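Local coordinates for protein spondin-1 (Homo sapiens, PDB 2ZOU) that is a secreted glycoprotein of the extracellular matrix, also called F-spondin, whose reeler domain probably serves in cell adhesion, at residues D33-G38 against W110-A115; L26-D31 against V120-S125. All coordinates share one frame; numbering follows the deposited sequence. Where two conformers were deposited one is given.

Contact 1: residues D33-G38 against W110-A115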
loop_
_atom_site.group_PDB
_atom_site.type_symbol
_atom_site.label_atom_id
_atom_site.label_comp_id
_atom_site.label_asym_id
_atom_site.label_seq_id
_atom_site.Cartn_x
_atom_site.Cartn_y
_atom_site.Cartn_z
ATOM N N ASP A 33 -6.853 -11.942 9.217
ATOM C CA ASP A 33 -7.935 -12.458 8.384
ATOM C C ASP A 33 -8.956 -11.371 8.046
ATOM O O ASP A 33 -9.701 -11.504 7.073
ATOM C CB ASP A 33 -8.644 -13.608 9.107
ATOM C CG ASP A 33 -7.883 -14.925 9.036
ATOM O OD1 ASP A 33 -6.906 -15.040 8.266
ATOM O OD2 ASP A 33 -8.301 -15.859 9.752
ATOM N N PHE A 34 -8.987 -10.321 8.863
ATOM C CA PHE A 34 -9.928 -9.208 8.739
ATOM C C PHE A 34 -9.340 -8.036 9.496
ATOM O O PHE A 34 -8.414 -8.232 10.282
ATOM C CB PHE A 34 -11.293 -9.566 9.340
ATOM C CG PHE A 34 -11.239 -10.071 10.758
ATOM C CD1 PHE A 34 -11.244 -9.184 11.835
ATOM C CD2 PHE A 34 -11.216 -11.443 11.017
ATOM C CE1 PHE A 34 -11.209 -9.645 13.152
ATOM C CE2 PHE A 34 -11.177 -11.924 12.339
ATOM C CZ PHE A 34 -11.177 -11.017 13.406
ATOM N N TYR A 35 -9.868 -6.833 9.284
ATOM C CA TYR A 35 -9.439 -5.672 10.082
ATOM C C TYR A 35 -10.420 -5.355 11.199
ATOM O O TYR A 35 -11.628 -5.593 11.064
ATOM C CB TYR A 35 -9.166 -4.418 9.220
ATOM C CG TYR A 35 -10.384 -3.708 8.619
ATOM C CD1 TYR A 35 -10.710 -3.878 7.275
ATOM C CD2 TYR A 35 -11.176 -2.839 9.385
ATOM C CE1 TYR A 35 -11.786 -3.221 6.710
ATOM C CE2 TYR A 35 -12.271 -2.180 8.820
ATOM C CZ TYR A 35 -12.553 -2.368 7.486
ATOM O OH TYR A 35 -13.653 -1.722 6.941
ATOM N N LYS A 36 -9.884 -4.806 12.297
ATOM C CA LYS A 36 -10.690 -4.287 13.403
ATOM C C LYS A 36 -10.536 -2.764 13.396
ATOM O O LYS A 36 -9.404 -2.260 13.484
ATOM C CB LYS A 36 -10.170 -4.789 14.747
ATOM C CG LYS A 36 -10.209 -6.282 14.984
ATOM C CD LYS A 36 -9.379 -6.556 16.221
ATOM C CE LYS A 36 -9.486 -7.976 16.676
ATOM N NZ LYS A 36 -8.753 -8.108 17.957
ATOM N N PRO A 37 -11.667 -2.030 13.316
ATOM C CA PRO A 37 -11.652 -0.573 13.323
ATOM C C PRO A 37 -10.748 -0.031 14.429
ATOM O O PRO A 37 -10.831 -0.468 15.577
ATOM C CB PRO A 37 -13.118 -0.213 13.574
ATOM C CG PRO A 37 -13.853 -1.326 12.918
ATOM C CD PRO A 37 -13.037 -2.561 13.186
ATOM N N GLY A 38 -9.870 0.899 14.061
ATOM C CA GLY A 38 -8.994 1.545 15.031
ATOM C C GLY A 38 -7.696 0.838 15.358
ATOM O O GLY A 38 -6.839 1.418 16.007
ATOM N N TRP A 110 -0.859 1.253 9.020
ATOM C CA TRP A 110 -2.181 1.552 8.490
ATOM C C TRP A 110 -3.174 1.345 9.618
ATOM O O TRP A 110 -3.256 0.251 10.178
ATOM C CB TRP A 110 -2.508 0.677 7.297
ATOM C CG TRP A 110 -3.870 0.936 6.732
ATOM C CD1 TRP A 110 -4.252 2.005 5.984
ATOM C CD2 TRP A 110 -5.016 0.095 6.856
ATOM N NE1 TRP A 110 -5.578 1.891 5.632
ATOM C CE2 TRP A 110 -6.072 0.722 6.155
ATOM C CE3 TRP A 110 -5.253 -1.132 7.492
ATOM C CZ2 TRP A 110 -7.349 0.155 6.071
ATOM C CZ3 TRP A 110 -6.521 -1.689 7.411
ATOM C CH2 TRP A 110 -7.549 -1.051 6.690
ATOM N N ILE A 111 -3.910 2.398 9.950
ATOM C CA ILE A 111 -4.884 2.366 11.022
ATOM C C ILE A 111 -6.251 2.128 10.407
ATOM O O ILE A 111 -6.700 2.915 9.564
ATOM C CB ILE A 111 -4.880 3.675 11.822
ATOM C CG1 ILE A 111 -3.466 3.974 12.329
ATOM C CG2 ILE A 111 -5.922 3.581 12.974
ATOM C CD1 ILE A 111 -3.292 5.357 12.980
ATOM N N ALA A 112 -6.901 1.028 10.799
ATOM C CA ALA A 112 -8.109 0.570 10.136
ATOM C C ALA A 112 -9.286 1.514 10.366
ATOM O O ALA A 112 -9.430 2.098 11.442
ATOM C CB ALA A 112 -8.472 -0.847 10.577
ATOM N N PRO A 113 -10.146 1.647 9.343
ATOM C CA PRO A 113 -11.257 2.605 9.384
ATOM C C PRO A 113 -12.453 2.144 10.236
ATOM O O PRO A 113 -12.491 0.992 10.662
ATOM C CB PRO A 113 -11.666 2.692 7.914
ATOM C CG PRO A 113 -11.386 1.313 7.388
ATOM C CD PRO A 113 -10.096 0.907 8.061
ATOM N N PRO A 114 -13.421 3.043 10.496
ATOM C CA PRO A 114 -14.618 2.700 11.264
ATOM C C PRO A 114 -15.448 1.550 10.686
ATOM O O PRO A 114 -15.445 1.309 9.470
ATOM C CB PRO A 114 -15.452 3.985 11.192
ATOM C CG PRO A 114 -14.460 5.064 11.029
ATOM C CD PRO A 114 -13.401 4.474 10.135
ATOM N N ALA A 115 -16.191 0.882 11.571
ATOM C CA ALA A 115 -17.089 -0.184 11.166
ATOM C C ALA A 115 -18.032 0.368 10.103
ATOM O O ALA A 115 -18.477 1.520 10.201
ATOM C CB ALA A 115 -17.885 -0.683 12.360
#
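The Tyr35 ring takes the edge of the Trp110 indole and the CD of Pro113 over one face, while the rim of the indole, near its plane, meets Tyr35 CB; Ala112 CA lies over one face of the indole. This is an edge-to-face (T-shaped) pair at one end of the reeler-domain beta-sandwich, where the loop before strand 40-47 meets the end of strand 105-111 and the proline-rich turn after it. The tyrosine ring and the six-membered ring of Trp110 stand at 90°, centroids 5.9 Å apart. Pro113 CD makes a CH-pi contact, 4.2 Å from the centroid of the Tyr35 ring, with Pro113 CG close to CZ and the hydroxyl oxygen of Tyr35. Tyr35 CG sits in the crowded position between backbone N and carbonyl carbon (chi1 72°), and Ala112 CB packs 3.6 Å from Tyr35 CD2. The polar ends are satisfied beyond these residues: Tyr35 OH hydrogen-bonds Gly118 O, and Trp110 NE1 bonds Ala74 O. An alanine in place of Tyr35 would remove the ring that Trp110, Ala112 and Pro113 pack against, along with the bond to Gly118, and would probably loosen the packing of the loop against the turn. Toward the surface, side-chain carbons meet backbone atoms: Pro37 CG lies 3.5 Å from Ala115 N, and Ile111 CG2 lies beside Gly38 O. Pro113 O is buried without a conventional hydrogen-bond partner; Pro37 CA makes a CA-H...O contact to it at 3.2 Å. One backbone hydrogen bond joins the segments, from Gly38 N to Ala112 O at 2.9 Å, nearly straight at the hydrogen (164°), with the donor above the carbonyl plane.

Contact 2: residues L26-D31 against V120-S125. With EDO (1,2-ethanediol), chain D; EDO (1,2-ethanediol), chain F.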
loop_
_atom_site.group_PDB
_atom_site.type_symbol
_atom_site.label_atom_id
_atom_site.label_comp_id
_atom_site.label_asym_id
_atom_site.label_seq_id
_atom_site.Cartn_x
_atom_site.Cartn_y
_atom_site.Cartn_z
ATOM N N LEU A 26 3.329 -7.293 -0.918
ATOM C CA LEU A 26 2.719 -6.399 0.060
ATOM C C LEU A 26 2.050 -7.271 1.109
ATOM O O LEU A 26 1.214 -8.121 0.777
ATOM C CB LEU A 26 1.673 -5.524 -0.626
ATOM C CG LEU A 26 1.049 -4.429 0.256
ATOM C CD1 LEU A 26 2.084 -3.387 0.657
ATOM C CD2 LEU A 26 -0.070 -3.758 -0.487
ATOM N N ARG A 27 2.467 -7.120 2.358
ATOM C CA ARG A 27 1.975 -7.969 3.432
ATOM C C ARG A 27 1.551 -7.115 4.595
ATOM O O ARG A 27 1.926 -5.960 4.700
ATOM C CB ARG A 27 3.045 -8.950 3.887
ATOM C CG ARG A 27 3.530 -9.847 2.770
ATOM C CD ARG A 27 4.102 -11.135 3.274
ATOM N NE ARG A 27 3.109 -11.936 3.987
ATOM C CZ ARG A 27 3.281 -13.212 4.311
ATOM N NH1 ARG A 27 4.401 -13.841 3.972
ATOM N NH2 ARG A 27 2.331 -13.860 4.965
ATOM N N VAL A 28 0.751 -7.702 5.469
ATOM C CA VAL A 28 0.456 -7.093 6.750
ATOM C C VAL A 28 0.993 -8.050 7.812
ATOM O O VAL A 28 0.643 -9.249 7.829
ATOM C CB VAL A 28 -1.043 -6.889 6.930
ATOM C CG1 VAL A 28 -1.320 -6.278 8.303
ATOM C CG2 VAL A 28 -1.554 -5.950 5.823
ATOM N N GLU A 29 1.871 -7.540 8.679
ATOM C CA GLU A 29 2.474 -8.374 9.713
ATOM C C GLU A 29 1.393 -9.010 10.584
ATOM O O GLU A 29 0.437 -8.329 10.987
ATOM C CB GLU A 29 3.439 -7.562 10.581
ATOM C CG GLU A 29 4.742 -7.196 9.873
ATOM C CD GLU A 29 5.805 -6.615 10.807
ATOM O OE1 GLU A 29 5.496 -6.339 11.993
ATOM O OE2 GLU A 29 6.958 -6.455 10.353
ATOM N N GLY A 30 1.553 -10.301 10.864
ATOM C CA GLY A 30 0.576 -11.052 11.637
ATOM C C GLY A 30 -0.511 -11.673 10.771
ATOM O O GLY A 30 -1.363 -12.372 11.300
ATOM N N ASP A 31 -0.484 -11.401 9.453
ATOM C CA ASP A 31 -1.442 -12.034 8.518
ATOM C C ASP A 31 -2.898 -12.010 9.023
ATOM O O ASP A 31 -3.538 -13.056 9.181
ATOM C CB ASP A 31 -1.007 -13.475 8.230
ATOM C CG ASP A 31 0.355 -13.554 7.567
ATOM O OD1 ASP A 31 0.781 -12.571 6.922
ATOM O OD2 ASP A 31 1.006 -14.615 7.710
ATOM N N VAL A 120 -11.491 -3.363 2.263
ATOM C CA VAL A 120 -10.439 -2.436 1.876
ATOM C C VAL A 120 -9.364 -3.193 1.070
ATOM O O VAL A 120 -9.024 -4.333 1.384
ATOM C CB VAL A 120 -9.797 -1.787 3.117
ATOM C CG1 VAL A 120 -8.547 -1.000 2.743
ATOM C CG2 VAL A 120 -10.812 -0.906 3.830
ATOM N N ILE A 121 -8.861 -2.549 0.021
ATOM C CA ILE A 121 -7.777 -3.103 -0.790
ATOM C C ILE A 121 -6.528 -2.274 -0.603
ATOM O O ILE A 121 -6.483 -1.094 -0.983
ATOM C CB ILE A 121 -8.117 -3.114 -2.306
ATOM C CG1 ILE A 121 -9.538 -3.632 -2.585
ATOM C CG2 ILE A 121 -7.065 -3.923 -3.063
ATOM C CD1 ILE A 121 -9.769 -5.109 -2.257
ATOM N N LEU A 122 -5.510 -2.894 -0.005
ATOM C CA LEU A 122 -4.197 -2.295 0.100
ATOM C C LEU A 122 -3.468 -2.653 -1.166
ATOM O O LEU A 122 -3.420 -3.829 -1.510
ATOM C CB LEU A 122 -3.439 -2.875 1.301
ATOM C CG LEU A 122 -4.080 -2.630 2.673
ATOM C CD1 LEU A 122 -3.373 -3.440 3.749
ATOM C CD2 LEU A 122 -3.997 -1.165 2.997
ATOM N N LYS A 123 -2.898 -1.660 -1.838
ATOM C CA LYS A 123 -2.305 -1.853 -3.168
ATOM C C LYS A 123 -1.022 -1.062 -3.338
ATOM O O LYS A 123 -0.932 0.089 -2.926
ATOM C CB LYS A 123 -3.275 -1.379 -4.257
ATOM C CG LYS A 123 -4.318 -2.366 -4.708
ATOM C CD LYS A 123 -5.465 -1.650 -5.396
ATOM C CE LYS A 123 -5.107 -1.176 -6.777
ATOM N NZ LYS A 123 -6.355 -0.784 -7.507
ATOM N N ALA A 124 -0.034 -1.667 -3.989
ATOM C CA ALA A 124 1.217 -0.992 -4.250
ATOM C C ALA A 124 1.654 -1.129 -5.694
ATOM O O ALA A 124 1.293 -2.076 -6.386
ATOM C CB ALA A 124 2.294 -1.517 -3.332
ATOM N N SER A 125 2.432 -0.148 -6.125
ATOM C CA SER A 125 3.123 -0.140 -7.400
ATOM C C SER A 125 4.586 0.117 -7.102
ATOM O O SER A 125 4.892 0.848 -6.150
ATOM C CB SER A 125 2.548 0.971 -8.276
ATOM O OG SER A 125 3.308 1.132 -9.451
HETATM C C1 EDO D . 5.862 3.546 -9.842
HETATM O O1 EDO D . 4.437 3.494 -9.972
HETATM C C2 EDO D . 6.239 3.453 -8.370
HETATM O O2 EDO D . 5.609 4.512 -7.632
HETATM C C1 EDO F . 0.789 -5.297 -8.590
HETATM O O1 EDO F . 1.211 -3.939 -8.450
HETATM C C2 EDO F . 1.378 -5.934 -9.837
HETATM O O2 EDO F . 1.614 -7.324 -9.605
#
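Strands 26-28 and 120-125 face each other across the interior of the beta-sandwich, their axes 8.2 Å apart at closest and 141° apart in direction, with no hydrogen bond between them. Leu26 and Val28 point toward the other strand, as Leu122 and Ala124 point back. Leu26 carries most of the contact: its CG is anti to the backbone N (chi1 -174°), and the CD2 branch lies over the opposing backbone, 3.5 Å from Leu122 O. The same methyl touches Leu122 CB at 3.9 Å and reaches Ala124 CB more loosely. Val28 meets Leu122 tip to tip, CG2 to CD1 at 3.7 Å, the two side chains crossing at about a right angle. Val43 beside Leu26 and Ala60 beside Leu122 extend this apolar layer on their own sheets. A type II beta turn runs from Val28 to Asp31, closed by a hydrogen bond from Asp31 N to Val28 O; Gly30 holds a positive phi there. On the outward side Arg27 NH2 forms a salt bridge to Asp31 OD1 at 2.8 Å, approaching from above the carboxylate plane. Two ethanediol molecules, probably from crystallisation, sit at Ala124 O and Ser125 OG. Since the strands meet through methyl groups packed on one another and on backbone, with no polar bond between them, cohesion here probably rests on van der Waals fit and the exclusion of water.

How the contacts relate
The two contacts belong to one beta-sandwich and stand about 13 Å apart, centre to centre: contact 2 is a buried meeting of its two sheets, contact 1 a partly buried closure at one end. Strands 105-111 and 120-127 follow each other in the chain, one in each sheet, and the turn of contact 1 leads from the first to the second. The side chains of the two contacts join at Val120: its CG1 lies 3.7 Å from Trp110 CZ2, and its CG2 lies 3.8 Å from Tyr35 CE1. Leu122 CD2 also reaches the indole, 4.2 Å from Trp110 CD2, so the aromatic end runs directly into the aliphatic core.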